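Local atomic coordinates of protein CbbY (Rhodobacter sphaeroides, PDB entry 4UAS), a protein that dephosphorylates xylulose-1,5-bisphosphate, a potent inhibitor of rubisco, with high selectivity, as a magnesium-dependent sugar phosphatase of the HAD-like hydrolase superfamily. Residues Ala102-Arg106 against Ala107-Leu111; Glu123-Arg127 against Ala128-His132; Leu159-Arg162 against Glu163-Val166. All blocks are in the same frame, centred on the assembly; numbering follows the deposited sequence. Where two conformers were deposited one is given.

Contact 1. Residues Ala102-Arg106 against Ala107-Leu111; sequences AEAKR and AGIRL
A104 and L111 meet methyl to methyl where the chain leaves helix 97-107 and turns into strand 110-114: A104 CB lies 3.8 Å from L111 CD2. The other branch of L111 serves a second residue, its CD1 standing 4.0 Å from K105 CE, with the lysine chain and the leucine crossing at about a right angle. L111 can reach back to the helix because its CG is anti to its carbonyl carbon (chi1 -56°), and its two methyls divide between A104 and the aliphatic part of K105. The lysine runs extended to CE and bends only at chi4 (-71°), which lets NZ hydrogen-bond I137 O. I109 approaches A104 through its branch carbon, CB to CB at 4.0 Å. R106 turns back along its own helix, one guanidinium face lying over E103 CA near the rim of the group. The backbone closes the turn: I109 N donates to A104 O at 3.0 Å, and G108 N to K105 O at 3.1 Å. G108 has positive phi (75°), and these bonds identify a Schellman motif. Chemically, the contact has two parts: I109 N and G108 N satisfy carbonyls of the last helical turn, and the lysine ammonium finds its carbonyl outside the turn, while the carbons of A104, I109 and L111 pack on I5 of strand 4-7.

Contact 2. Residues Glu123-Arg127 against Ala128-His132; sequences EALCR and ACFGH
C126 O takes hydrogen bonds from three successive backbone nitrogens at the end of helix 119-129. The strongest comes from F130 N at 2.9 Å; those from G131 N and H132 N are weak, the latter long at 3.5 Å. One and two residues earlier, C129 N donates to L125 O at 2.8 Å and A128 N to A124 O at 3.1 Å. G131 leaves the helical path with positive phi (73°), and its CA makes a CA-H...O contact with R127 O.

Outward from the backbone bonds, C126 SG reaches F130 CD2 at 4.0 Å, an oblique sulfur-aromatic contact. F130 holds its CG anti to its own carbonyl carbon (chi1 -69°), which turns the ring back toward C126 and the last helical turn. L125 CD2 approaches the same ring obliquely, at CE2 (4.3 Å), while its CG packs against C129 SG at 4.1 Å.

L93 touches both C129 and F130, and E123 OE1 is hydrogen-bonded to A134 N beyond the turn. A124 and A128 rest on M86 of helix 71-87, so the segment ends the helix of the beta-alpha-beta unit between strands 110-114 and 140-142 while packing against a neighbouring helix.

Contact 3. Residues Leu159-Arg162 against Glu163-Val166; sequences LALR and ELDV
L159 and E163, one helical turn apart, lie side by side and point the same way, with L159 CD1 3.5 Å from E163 OE2. This is contact between a methyl and a carboxylate oxygen, supplemented by E163 CG alongside the leucine. E163 has its CG anti to the carbonyl carbon (chi1 -68°) and extends beyond it, which carries the carboxylate back along L159.

The helical hydrogen bonds continue to L164. E163 N donates to L159 O at 3.0 Å, almost straight at the hydrogen (166°), and L164 N to A160 O at 2.9 Å. Beyond them the pattern frays: D165 N makes two weak bonds, one to L161 O and the other to R162 O. The change coincides with the backbone leaving helical geometry at D165, whose phi is positive (59°).

A water supplies a further polar link. It donates to R162 O at 2.8 Å and to D165 OD1 at 2.8 Å, bridging a main-chain carbonyl of the last turn to the side chain of the residue that breaks the helix. The carboxylate of D165 is thereby tied, through the solvent, to the turn it terminates.

Two side-chain carbons lie against main-chain oxygens: L164 CG is 3.3 Å from A160 O, and L161 CD2 is 3.5 Å from V166 O. The apolar pair is looser, L161 CD2 standing 4.5 Å from L164 CD1. L164 also touches A4 and L6 of strand 4-7 and A112 of strand 110-114, while A160 meets L6 and A142.

Residues 159-166 thus form a helix C-terminus ended by a residue of positive phi, with its apolar side laid on the parallel sheet, as in the Rossmann-like alpha/beta core of HAD phosphatases.

Overall arrangement
Along the chain the contacts come in series, 1, 2, then 3, and each marks the C-terminal end of a helix: 97-107, 119-129 and 155-164. Contact 1 runs on into strand 110-114, which leads to the helix of contact 2; their centres are 18 Å apart and their nearest atoms about 7 Å. Contacts 1 and 3 have centres 16 Å apart and touch, L111 O lying 4.3 Å from L164 CD2. Contacts 2 and 3 are farther separated, with centres 23 Å apart. Contact 1 enters the parallel sheet, while contacts 2 and 3 lie on helices beside it. Strand 4-7 leads to two magnesium ligands, D8 and D10, with D176 a third; the L125 side chain of contact 2 is about 10 Å from the metal.

Contact 1. Residues Ala102-Arg106 against Ala107-Leu111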
loop_
_atom_site.group_PDB
_atom_site.type_symbol
_atom_site.label_atom_id
_atom_site.label_comp_id
_atom_site.label_asym_id
_atom_site.label_seq_id
_atom_site.Cartn_x
_atom_site.Cartn_y
_atom_site.Cartn_z
ATOM N N ALA A 102 -9.913 -10.780 -11.173
ATOM C CA ALA A 102 -10.279 -11.650 -12.326
ATOM C C ALA A 102 -11.572 -11.230 -12.921
ATOM O O ALA A 102 -11.687 -11.216 -14.157
ATOM C CB ALA A 102 -10.356 -13.062 -11.849
ATOM N N GLU A 103 -12.576 -10.896 -12.127
ATOM C CA GLU A 103 -13.842 -10.419 -12.613
ATOM C C GLU A 103 -13.678 -9.107 -13.393
ATOM O O GLU A 103 -14.306 -8.916 -14.436
ATOM C CB GLU A 103 -14.808 -10.209 -11.487
ATOM C CG GLU A 103 -16.224 -10.030 -11.939
ATOM C CD GLU A 103 -17.198 -9.743 -10.801
ATOM O OE1 GLU A 103 -16.758 -9.785 -9.638
ATOM O OE2 GLU A 103 -18.395 -9.461 -11.071
ATOM N N ALA A 104 -12.865 -8.204 -12.866
ATOM C CA ALA A 104 -12.599 -6.946 -13.519
ATOM C C ALA A 104 -11.962 -7.142 -14.890
ATOM O O ALA A 104 -12.372 -6.520 -15.877
ATOM C CB ALA A 104 -11.747 -6.077 -12.641
ATOM N N LYS A 105 -11.015 -8.043 -14.977
ATOM C CA LYS A 105 -10.372 -8.298 -16.241
ATOM C C LYS A 105 -11.365 -8.897 -17.243
ATOM O O LYS A 105 -11.402 -8.501 -18.420
ATOM C CB LYS A 105 -9.202 -9.212 -16.047
ATOM C CG LYS A 105 -8.019 -8.479 -15.463
ATOM C CD LYS A 105 -6.806 -9.344 -15.173
ATOM C CE LYS A 105 -5.604 -8.568 -14.615
ATOM N NZ LYS A 105 -5.011 -7.721 -15.669
ATOM N N ARG A 106 -12.240 -9.769 -16.789
ATOM C CA ARG A 106 -13.279 -10.297 -17.710
ATOM C C ARG A 106 -14.216 -9.199 -18.231
ATOM O O ARG A 106 -14.687 -9.294 -19.405
ATOM C CB ARG A 106 -14.146 -11.356 -17.038
ATOM C CG ARG A 106 -13.407 -12.659 -16.741
ATOM C CD ARG A 106 -14.418 -13.762 -16.369
ATOM N NE ARG A 106 -15.023 -13.582 -15.038
ATOM C CZ ARG A 106 -14.466 -13.915 -13.855
ATOM N NH1 ARG A 106 -13.281 -14.477 -13.791
ATOM N NH2 ARG A 106 -15.125 -13.704 -12.738
ATOM N N ALA A 107 -14.478 -8.191 -17.427
ATOM C CA ALA A 107 -15.307 -7.067 -17.788
ATOM C C ALA A 107 -14.595 -5.957 -18.521
ATOM O O ALA A 107 -15.249 -4.989 -18.921
ATOM C CB ALA A 107 -16.020 -6.520 -16.569
ATOM N N GLY A 108 -13.299 -6.088 -18.727
ATOM C CA GLY A 108 -12.555 -5.049 -19.433
ATOM C C GLY A 108 -12.296 -3.803 -18.632
ATOM O O GLY A 108 -11.969 -2.747 -19.180
ATOM N N ILE A 109 -12.343 -3.905 -17.308
ATOM C CA ILE A 109 -12.141 -2.784 -16.423
ATOM C C ILE A 109 -10.622 -2.574 -16.217
ATOM O O ILE A 109 -9.874 -3.497 -15.950
ATOM C CB ILE A 109 -12.850 -3.076 -15.115
ATOM C CG1 ILE A 109 -14.363 -2.996 -15.354
ATOM C CG2 ILE A 109 -12.499 -2.034 -14.040
ATOM C CD1 ILE A 109 -15.134 -3.569 -14.247
ATOM N N ARG A 110 -10.159 -1.346 -16.358
ATOM C CA ARG A 110 -8.726 -1.113 -16.201
ATOM C C ARG A 110 -8.396 -0.990 -14.702
ATOM O O ARG A 110 -9.155 -0.488 -13.896
ATOM C CB ARG A 110 -8.310 0.141 -16.962
ATOM C CG ARG A 110 -8.552 0.004 -18.453
ATOM C CD ARG A 110 -7.970 1.183 -19.235
ATOM N NE ARG A 110 -6.510 1.022 -19.415
ATOM C CZ ARG A 110 -5.611 2.016 -19.277
ATOM N NH1 ARG A 110 -6.018 3.228 -18.993
ATOM N NH2 ARG A 110 -4.310 1.839 -19.462
ATOM N N LEU A 111 -7.187 -1.395 -14.373
ATOM C CA LEU A 111 -6.708 -1.541 -12.989
ATOM C C LEU A 111 -5.436 -0.730 -12.766
ATOM O O LEU A 111 -4.521 -0.745 -13.577
ATOM C CB LEU A 111 -6.417 -3.028 -12.711
ATOM C CG LEU A 111 -7.572 -3.974 -12.941
ATOM C CD1 LEU A 111 -7.156 -5.408 -12.636
ATOM C CD2 LEU A 111 -8.818 -3.654 -12.202
#

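Contact 2. Residues Glu123-Arg127 against Ala128-His132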
loop_
_atom_site.group_PDB
_atom_site.type_symbol
_atom_site.label_atom_id
_atom_site.label_comp_id
_atom_site.label_asym_id
_atom_site.label_seq_id
_atom_site.Cartn_x
_atom_site.Cartn_y
_atom_site.Cartn_z
ATOM N N GLU A 123 6.576 -4.921 -7.354
ATOM C CA GLU A 123 6.993 -5.994 -8.246
ATOM C C GLU A 123 7.178 -7.300 -7.497
ATOM O O GLU A 123 6.731 -8.340 -7.945
ATOM C CB GLU A 123 8.294 -5.617 -8.975
ATOM C CG GLU A 123 8.087 -4.544 -10.026
ATOM C CD GLU A 123 7.343 -5.071 -11.213
ATOM O OE1 GLU A 123 7.042 -6.325 -11.368
ATOM O OE2 GLU A 123 7.059 -4.243 -12.101
ATOM N N ALA A 124 7.793 -7.233 -6.323
ATOM C CA ALA A 124 8.017 -8.457 -5.538
ATOM C C ALA A 124 6.692 -9.082 -5.116
ATOM O O ALA A 124 6.499 -10.296 -5.182
ATOM C CB ALA A 124 8.905 -8.102 -4.339
ATOM N N LEU A 125 5.733 -8.256 -4.672
ATOM C CA LEU A 125 4.439 -8.755 -4.319
ATOM C C LEU A 125 3.688 -9.395 -5.462
ATOM O O LEU A 125 3.112 -10.456 -5.324
ATOM C CB LEU A 125 3.609 -7.632 -3.667
ATOM C CG LEU A 125 2.202 -8.052 -3.220
ATOM C CD1 LEU A 125 1.708 -7.043 -2.149
ATOM C CD2 LEU A 125 1.165 -7.856 -4.327
ATOM N N CYS A 126 3.733 -8.789 -6.626
ATOM C CA CYS A 126 3.059 -9.360 -7.768
ATOM C C CYS A 126 3.692 -10.665 -8.235
ATOM O O CYS A 126 2.964 -11.635 -8.484
ATOM C CB CYS A 126 2.972 -8.363 -8.914
ATOM S SG CYS A 126 1.884 -6.987 -8.587
ATOM N N ARG A 127 5.051 -10.765 -8.207
ATOM C CA ARG A 127 5.688 -12.018 -8.569
ATOM C C ARG A 127 5.208 -13.123 -7.609
ATOM O O ARG A 127 4.900 -14.253 -8.050
ATOM C CB ARG A 127 7.194 -11.891 -8.615
ATOM C CG ARG A 127 7.727 -11.103 -9.764
ATOM C CD ARG A 127 9.249 -11.293 -9.840
ATOM N NE ARG A 127 9.949 -10.846 -8.588
ATOM C CZ ARG A 127 10.378 -9.582 -8.346
ATOM N NH1 ARG A 127 10.179 -8.635 -9.249
ATOM N NH2 ARG A 127 10.999 -9.244 -7.213
ATOM N N ALA A 128 5.225 -12.863 -6.313
ATOM C CA ALA A 128 4.954 -13.886 -5.294
ATOM C C ALA A 128 3.480 -14.239 -5.244
ATOM O O ALA A 128 3.117 -15.420 -5.092
ATOM C CB ALA A 128 5.466 -13.435 -3.956
ATOM N N CYS A 129 2.622 -13.237 -5.347
ATOM C CA CYS A 129 1.196 -13.414 -5.007
ATOM C C CYS A 129 0.309 -13.584 -6.216
ATOM O O CYS A 129 -0.744 -14.246 -6.074
ATOM C CB CYS A 129 0.687 -12.231 -4.172
ATOM S SG CYS A 129 1.503 -12.004 -2.630
ATOM N N PHE A 130 0.654 -12.977 -7.345
ATOM C CA PHE A 130 -0.104 -13.074 -8.549
ATOM C C PHE A 130 0.561 -14.027 -9.546
ATOM O O PHE A 130 -0.100 -14.466 -10.485
ATOM C CB PHE A 130 -0.398 -11.730 -9.216
ATOM C CG PHE A 130 -1.367 -10.796 -8.502
ATOM C CD1 PHE A 130 -2.757 -10.980 -8.663
ATOM C CD2 PHE A 130 -0.955 -9.733 -7.797
ATOM C CE1 PHE A 130 -3.628 -10.164 -8.064
ATOM C CE2 PHE A 130 -1.839 -8.904 -7.227
ATOM C CZ PHE A 130 -3.160 -9.100 -7.361
ATOM N N GLY A 131 1.881 -14.293 -9.419
ATOM C CA GLY A 131 2.683 -15.093 -10.297
ATOM C C GLY A 131 3.003 -14.436 -11.633
ATOM O O GLY A 131 3.192 -15.113 -12.632
ATOM N N HIS A 132 2.958 -13.094 -11.645
ATOM C CA HIS A 132 3.278 -12.281 -12.858
ATOM C C HIS A 132 4.038 -11.032 -12.475
ATOM O O HIS A 132 3.896 -10.525 -11.362
ATOM C CB HIS A 132 1.934 -11.817 -13.462
ATOM C CG HIS A 132 1.053 -12.924 -13.997
ATOM N ND1 HIS A 132 1.400 -13.669 -15.077
ATOM C CD2 HIS A 132 -0.118 -13.443 -13.540
ATOM C CE1 HIS A 132 0.469 -14.575 -15.302
ATOM N NE2 HIS A 132 -0.466 -14.468 -14.378
#

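Contact 3. Residues Leu159-Arg162 against Glu163-Val166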
loop_
_atom_site.group_PDB
_atom_site.type_symbol
_atom_site.label_atom_id
_atom_site.label_comp_id
_atom_site.label_asym_id
_atom_site.label_seq_id
_atom_site.Cartn_x
_atom_site.Cartn_y
_atom_site.Cartn_z
ATOM N N LEU A 159 -2.290 11.137 -10.014
ATOM C CA LEU A 159 -1.355 10.618 -11.034
ATOM C C LEU A 159 -1.964 9.401 -11.705
ATOM O O LEU A 159 -2.022 9.297 -12.932
ATOM C CB LEU A 159 -0.018 10.301 -10.362
ATOM C CG LEU A 159 0.949 9.471 -11.193
ATOM C CD1 LEU A 159 1.277 10.060 -12.510
ATOM C CD2 LEU A 159 2.153 9.068 -10.372
ATOM N N ALA A 160 -2.419 8.416 -10.902
ATOM C CA ALA A 160 -2.963 7.206 -11.445
ATOM C C ALA A 160 -4.142 7.494 -12.353
ATOM O O ALA A 160 -4.284 6.868 -13.425
ATOM C CB ALA A 160 -3.368 6.281 -10.305
ATOM N N LEU A 161 -5.029 8.354 -11.908
ATOM C CA LEU A 161 -6.216 8.695 -12.726
ATOM C C LEU A 161 -5.835 9.378 -14.037
ATOM O O LEU A 161 -6.482 9.131 -15.080
ATOM C CB LEU A 161 -7.154 9.566 -11.959
ATOM C CG LEU A 161 -7.948 8.872 -10.853
ATOM C CD1 LEU A 161 -8.579 9.916 -9.940
ATOM C CD2 LEU A 161 -8.989 7.972 -11.447
ATOM N N ARG A 162 -4.839 10.251 -14.044
ATOM C CA ARG A 162 -4.379 10.877 -15.262
ATOM C C ARG A 162 -3.868 9.818 -16.227
ATOM O O ARG A 162 -4.135 9.842 -17.441
ATOM C CB ARG A 162 -3.356 11.976 -14.992
ATOM C CG ARG A 162 -3.031 12.723 -16.313
ATOM C CD ARG A 162 -2.166 13.905 -16.207
ATOM N NE ARG A 162 -1.088 13.567 -15.514
ATOM C CZ ARG A 162 -0.768 13.824 -14.180
ATOM N NH1 ARG A 162 -1.328 14.625 -13.279
ATOM N NH2 ARG A 162 0.262 13.238 -13.818
ATOM N N GLU A 163 -3.071 8.884 -15.736
ATOM C CA GLU A 163 -2.524 7.822 -16.574
ATOM C C GLU A 163 -3.596 6.883 -17.073
ATOM O O GLU A 163 -3.530 6.439 -18.212
ATOM C CB GLU A 163 -1.422 7.056 -15.848
ATOM C CG GLU A 163 -0.198 7.903 -15.628
ATOM C CD GLU A 163 1.057 7.209 -15.246
ATOM O OE1 GLU A 163 1.866 6.989 -16.161
ATOM O OE2 GLU A 163 1.199 6.915 -14.086
ATOM N N LEU A 164 -4.599 6.572 -16.250
ATOM C CA LEU A 164 -5.717 5.755 -16.666
ATOM C C LEU A 164 -6.584 6.441 -17.677
ATOM O O LEU A 164 -7.235 5.741 -18.499
ATOM C CB LEU A 164 -6.613 5.405 -15.460
ATOM C CG LEU A 164 -6.091 4.342 -14.505
ATOM C CD1 LEU A 164 -6.871 4.407 -13.187
ATOM C CD2 LEU A 164 -6.157 2.912 -15.105
ATOM N N ASP A 165 -6.635 7.769 -17.596
ATOM C CA ASP A 165 -7.511 8.595 -18.381
ATOM C C ASP A 165 -8.960 8.181 -18.116
ATOM O O ASP A 165 -9.760 8.004 -19.070
ATOM C CB ASP A 165 -7.142 8.587 -19.877
ATOM C CG ASP A 165 -7.871 9.688 -20.619
ATOM O OD1 ASP A 165 -8.012 10.835 -20.048
ATOM O OD2 ASP A 165 -8.222 9.458 -21.809
ATOM N N VAL A 166 -9.338 8.088 -16.843
ATOM C CA VAL A 166 -10.732 7.763 -16.408
ATOM C C VAL A 166 -11.058 8.870 -15.422
ATOM O O VAL A 166 -10.249 9.147 -14.514
ATOM C CB VAL A 166 -10.810 6.369 -15.750
ATOM C CG1 VAL A 166 -12.174 6.102 -15.194
ATOM C CG2 VAL A 166 -10.472 5.244 -16.755
HETATM O O HOH W 1 -5.811 11.804 -18.558
#